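Local coordinates for protein putative transcriptional regulator (PDB 3LWF) that probably binds DNA as a transcription factor of the Rrf2 family, a group of winged helix-turn-helix regulators, at residues 24-35 against 54-65. Numbering follows the deposited sequence.
With SO4 (sulfate ion), chain F.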
loop_
_atom_site.group_PDB
_atom_site.type_symbol
_atom_site.label_atom_id
_atom_site.label_comp_id
_atom_site.label_asym_id
_atom_site.label_seq_id
_atom_site.Cartn_x
_atom_site.Cartn_y
_atom_site.Cartn_z
ATOM N N THR A 24 -5.630 7.245 -13.674
ATOM C CA THR A 24 -4.892 7.970 -14.689
ATOM C C THR A 24 -4.673 9.430 -14.321
ATOM O O THR A 24 -3.788 10.062 -14.864
ATOM C CB THR A 24 -5.566 7.870 -16.051
ATOM O OG1 THR A 24 -6.892 8.370 -15.951
ATOM C CG2 THR A 24 -5.586 6.422 -16.517
ATOM N N LYS A 25 -5.444 9.966 -13.387
ATOM C CA LYS A 25 -5.310 11.358 -13.061
ATOM C C LYS A 25 -3.940 11.601 -12.419
ATOM O O LYS A 25 -3.178 12.454 -12.863
ATOM C CB LYS A 25 -6.438 11.784 -12.093
ATOM C CG LYS A 25 -7.821 11.660 -12.635
ATOM C CD LYS A 25 -8.856 12.221 -11.584
ATOM C CE LYS A 25 -8.944 11.274 -10.370
ATOM N NZ LYS A 25 -10.135 11.381 -9.522
ATOM N N GLY A 26 -3.632 10.831 -11.377
ATOM C CA GLY A 26 -2.345 10.908 -10.712
ATOM C C GLY A 26 -1.225 10.466 -11.638
ATOM O O GLY A 26 -0.158 11.071 -11.683
ATOM N N ARG A 27 -1.440 9.378 -12.345
ATOM C CA ARG A 27 -0.375 8.837 -13.162
ATOM C C ARG A 27 -0.014 9.785 -14.301
ATOM O O ARG A 27 1.148 10.013 -14.571
ATOM C CB ARG A 27 -0.728 7.452 -13.708
ATOM C CG ARG A 27 -0.812 6.390 -12.608
ATOM C CD ARG A 27 -1.427 5.134 -13.147
ATOM N NE ARG A 27 -1.869 4.215 -12.106
ATOM C CZ ARG A 27 -1.346 3.020 -11.862
ATOM N NH1 ARG A 27 -0.327 2.536 -12.556
ATOM N NH2 ARG A 27 -1.871 2.284 -10.903
ATOM N N TYR A 28 -1.011 10.287 -15.010
ATOM C CA TYR A 28 -0.730 11.222 -16.107
ATOM C C TYR A 28 -0.253 12.581 -15.581
ATOM O O TYR A 28 0.469 13.287 -16.273
ATOM C CB TYR A 28 -1.948 11.409 -16.992
ATOM C CG TYR A 28 -2.350 10.201 -17.799
ATOM C CD1 TYR A 28 -1.619 9.026 -17.778
ATOM C CD2 TYR A 28 -3.470 10.256 -18.616
ATOM C CE1 TYR A 28 -2.028 7.915 -18.506
ATOM C CE2 TYR A 28 -3.869 9.177 -19.361
ATOM C CZ TYR A 28 -3.154 8.005 -19.297
ATOM O OH TYR A 28 -3.558 6.931 -20.044
ATOM N N GLY A 29 -0.693 12.945 -14.378
ATOM C CA GLY A 29 -0.170 14.106 -13.689
ATOM C C GLY A 29 1.335 13.967 -13.497
ATOM O O GLY A 29 2.091 14.907 -13.685
ATOM N N LEU A 30 1.752 12.776 -13.093
ATOM C CA LEU A 30 3.139 12.491 -12.957
ATOM C C LEU A 30 3.824 12.559 -14.304
ATOM O O LEU A 30 4.921 13.110 -14.380
ATOM C CB LEU A 30 3.431 11.122 -12.331
ATOM C CG LEU A 30 3.686 11.077 -10.824
ATOM C CD1 LEU A 30 4.039 9.623 -10.405
ATOM C CD2 LEU A 30 4.790 12.088 -10.340
ATOM N N THR A 31 3.219 11.984 -15.337
ATOM C CA THR A 31 3.838 12.046 -16.658
ATOM C C THR A 31 4.078 13.532 -17.027
ATOM O O THR A 31 5.136 13.886 -17.494
ATOM C CB THR A 31 3.032 11.302 -17.723
ATOM O OG1 THR A 31 3.098 9.897 -17.474
ATOM C CG2 THR A 31 3.593 11.560 -19.143
ATOM N N ILE A 32 3.109 14.394 -16.774
ATOM C CA ILE A 32 3.229 15.791 -17.172
ATOM C C ILE A 32 4.394 16.475 -16.422
ATOM O O ILE A 32 5.291 17.071 -17.038
ATOM C CB ILE A 32 1.943 16.577 -16.869
ATOM C CG1 ILE A 32 0.807 16.226 -17.849
ATOM C CG2 ILE A 32 2.219 18.077 -16.937
ATOM C CD1 ILE A 32 -0.581 16.713 -17.348
ATOM N N THR A 33 4.378 16.348 -15.094
ATOM C CA THR A 33 5.361 17.023 -14.278
ATOM C C THR A 33 6.751 16.480 -14.459
ATOM O O THR A 33 7.711 17.248 -14.415
ATOM C CB THR A 33 4.982 17.051 -12.807
ATOM O OG1 THR A 33 4.835 15.720 -12.333
ATOM C CG2 THR A 33 3.673 17.790 -12.624
ATOM N N LEU A 34 6.870 15.179 -14.689
ATOM C CA LEU A 34 8.169 14.619 -15.043
ATOM C C LEU A 34 8.699 15.140 -16.362
ATOM O O LEU A 34 9.924 15.326 -16.527
ATOM C CB LEU A 34 8.132 13.084 -15.081
ATOM C CG LEU A 34 7.954 12.371 -13.731
ATOM C CD1 LEU A 34 7.598 10.867 -14.015
ATOM C CD2 LEU A 34 9.156 12.544 -12.759
ATOM N N GLU A 35 7.828 15.250 -17.354
ATOM C CA GLU A 35 8.289 15.785 -18.662
ATOM C C GLU A 35 8.694 17.259 -18.535
ATOM O O GLU A 35 9.676 17.698 -19.136
ATOM C CB GLU A 35 7.209 15.659 -19.719
ATOM C CG GLU A 35 7.005 14.251 -20.156
ATOM C CD GLU A 35 8.273 13.666 -20.722
ATOM O OE1 GLU A 35 8.826 14.310 -21.635
ATOM O OE2 GLU A 35 8.718 12.611 -20.220
ATOM N N LYS A 54 3.523 11.030 -25.801
ATOM C CA LYS A 54 3.165 9.919 -24.941
ATOM C C LYS A 54 1.896 9.204 -25.389
ATOM O O LYS A 54 1.391 8.393 -24.646
ATOM C CB LYS A 54 2.956 10.427 -23.504
ATOM C CG LYS A 54 4.155 11.069 -22.847
ATOM C CD LYS A 54 5.382 10.154 -22.900
ATOM C CE LYS A 54 6.574 10.726 -22.126
ATOM N NZ LYS A 54 7.799 9.901 -22.337
ATOM N N ASN A 55 1.372 9.524 -26.580
ATOM C CA ASN A 55 0.119 8.941 -27.068
ATOM C C ASN A 55 -1.047 9.061 -26.074
ATOM O O ASN A 55 -1.778 8.106 -25.840
ATOM C CB ASN A 55 0.303 7.469 -27.444
ATOM C CG ASN A 55 -0.820 6.954 -28.337
ATOM O OD1 ASN A 55 -1.517 7.734 -28.991
ATOM N ND2 ASN A 55 -0.990 5.641 -28.375
ATOM N N LEU A 56 -1.207 10.243 -25.509
ATOM C CA LEU A 56 -2.251 10.574 -24.564
ATOM C C LEU A 56 -3.177 11.608 -25.169
ATOM O O LEU A 56 -2.830 12.290 -26.130
ATOM C CB LEU A 56 -1.647 11.161 -23.278
ATOM C CG LEU A 56 -0.663 10.304 -22.492
ATOM C CD1 LEU A 56 -0.270 11.007 -21.221
ATOM C CD2 LEU A 56 -1.282 8.937 -22.223
ATOM N N SER A 57 -4.374 11.722 -24.599
ATOM C CA SER A 57 -5.346 12.716 -25.019
ATOM C C SER A 57 -4.995 14.104 -24.501
ATOM O O SER A 57 -4.957 14.351 -23.275
ATOM C CB SER A 57 -6.744 12.354 -24.504
ATOM O OG SER A 57 -7.606 13.470 -24.649
ATOM N N GLU A 58 -4.786 15.027 -25.431
ATOM C CA GLU A 58 -4.452 16.361 -25.053
ATOM C C GLU A 58 -5.579 16.954 -24.234
ATOM O O GLU A 58 -5.324 17.620 -23.257
ATOM C CB GLU A 58 -4.205 17.236 -26.258
ATOM C CG GLU A 58 -3.797 18.643 -25.849
ATOM C CD GLU A 58 -3.503 19.607 -27.026
ATOM O OE1 GLU A 58 -3.587 19.182 -28.206
ATOM O OE2 GLU A 58 -3.193 20.791 -26.717
ATOM N N HIS A 59 -6.814 16.746 -24.680
ATOM C CA HIS A 59 -8.007 17.283 -24.006
ATOM C C HIS A 59 -8.113 16.774 -22.568
ATOM O O HIS A 59 -8.523 17.510 -21.684
ATOM C CB HIS A 59 -9.289 16.931 -24.814
ATOM C CG HIS A 59 -10.505 17.756 -24.455
ATOM N ND1 HIS A 59 -10.438 19.094 -24.115
ATOM C CD2 HIS A 59 -11.825 17.435 -24.433
ATOM C CE1 HIS A 59 -11.655 19.551 -23.873
ATOM N NE2 HIS A 59 -12.515 18.567 -24.069
ATOM N N TYR A 60 -7.778 15.506 -22.353
ATOM C CA TYR A 60 -7.687 14.953 -20.995
ATOM C C TYR A 60 -6.558 15.614 -20.152
ATOM O O TYR A 60 -6.783 15.978 -19.003
ATOM C CB TYR A 60 -7.521 13.431 -21.031
ATOM C CG TYR A 60 -7.622 12.787 -19.650
ATOM C CD1 TYR A 60 -8.747 12.953 -18.851
ATOM C CD2 TYR A 60 -6.584 12.035 -19.142
ATOM C CE1 TYR A 60 -8.844 12.335 -17.586
ATOM C CE2 TYR A 60 -6.655 11.448 -17.899
ATOM C CZ TYR A 60 -7.771 11.610 -17.113
ATOM O OH TYR A 60 -7.803 10.977 -15.899
ATOM N N LEU A 61 -5.385 15.839 -20.739
ATOM C CA LEU A 61 -4.289 16.474 -19.976
ATOM C C LEU A 61 -4.709 17.881 -19.586
ATOM O O LEU A 61 -4.331 18.355 -18.513
ATOM C CB LEU A 61 -2.965 16.503 -20.751
ATOM C CG LEU A 61 -2.381 15.164 -21.157
ATOM C CD1 LEU A 61 -1.017 15.306 -21.826
ATOM C CD2 LEU A 61 -2.310 14.218 -19.984
ATOM N N GLU A 62 -5.502 18.538 -20.445
ATOM C CA GLU A 62 -5.892 19.923 -20.196
ATOM C C GLU A 62 -6.731 19.963 -18.950
ATOM O O GLU A 62 -6.765 20.960 -18.298
ATOM C CB GLU A 62 -6.741 20.532 -21.324
ATOM C CG GLU A 62 -5.978 21.067 -22.520
ATOM C CD GLU A 62 -6.912 21.366 -23.740
ATOM O OE1 GLU A 62 -8.067 21.772 -23.518
ATOM O OE2 GLU A 62 -6.501 21.175 -24.912
ATOM N N GLN A 63 -7.411 18.868 -18.653
ATOM C CA GLN A 63 -8.202 18.746 -17.454
ATOM C C GLN A 63 -7.366 18.455 -16.223
ATOM O O GLN A 63 -7.818 18.692 -15.127
ATOM C CB GLN A 63 -9.225 17.613 -17.592
ATOM C CG GLN A 63 -10.055 17.631 -18.881
ATOM C CD GLN A 63 -10.657 18.962 -19.173
ATOM O OE1 GLN A 63 -11.325 19.555 -18.323
ATOM N NE2 GLN A 63 -10.447 19.445 -20.393
ATOM N N LEU A 64 -6.184 17.883 -16.391
ATOM C CA LEU A 64 -5.341 17.619 -15.236
ATOM C C LEU A 64 -4.455 18.797 -14.883
ATOM O O LEU A 64 -3.994 18.896 -13.740
ATOM C CB LEU A 64 -4.465 16.395 -15.471
ATOM C CG LEU A 64 -5.189 15.097 -15.793
ATOM C CD1 LEU A 64 -4.173 13.965 -16.043
ATOM C CD2 LEU A 64 -6.140 14.787 -14.639
ATOM N N ILE A 65 -4.168 19.659 -15.864
ATOM C CA ILE A 65 -3.153 20.704 -15.676
ATOM C C ILE A 65 -3.696 21.819 -14.749
ATOM O O ILE A 65 -2.939 22.476 -14.073
ATOM C CB ILE A 65 -2.673 21.279 -17.020
ATOM C CG1 ILE A 65 -1.267 21.918 -16.904
ATOM C CG2 ILE A 65 -3.702 22.253 -17.542
ATOM C CD1 ILE A 65 -0.088 20.930 -16.726
HETATM S S SO4 F . -10.707 9.018 -7.489
HETATM O O1 SO4 F . -10.542 7.751 -6.770
HETATM O O2 SO4 F . -11.442 8.762 -8.730
HETATM O O3 SO4 F . -11.452 9.868 -6.559
HETATM O O4 SO4 F . -9.367 9.545 -7.791
#
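Leu64 illustrates knob-into-hole packing: its side chain sits among Lys25, Tyr28, Gly29 and Ile32, with CD1 3.5 Å from Tyr28 CB, and Gly29 and Leu64 lie where the backbones come nearest, CA to CA 6.4 Å. Farther along, Ile32 CD1 meets Leu61 CD2, and Ile32 CG2 touches Ile65 CD1 at 3.7 Å. The aromatic contacts centre on Tyr28. Leu56 CD2 lies over one ring face in a CH-pi contact, 4.0 Å from the centroid, while Thr24 CB occupies the opposite face. Tyr60, its CG anti to the backbone N (chi1 -172°), sets its ring edge against Tyr28 CD2; the ring planes stand at 80°, rim to rim. Thr24 OG1 and Tyr60 OH share a hydrogen bond of 2.8 Å, and the loose salt bridge between Glu35 OE2 and Lys54 NZ spans 3.6 Å; Glu35 also pairs with Lys38 and Arg39, Lys54 with Glu116 of the second subunit. Ser57 is the N-cap of helix 58-70, its OG accepting from Tyr60 N. Helix 47-54 ends in a Schellman motif at Asn55, and the axes of segments 24-35 and 58-65 cross at -89°, consistent with the three-helix core of a winged helix-turn-helix domain, as in Rrf2 regulators.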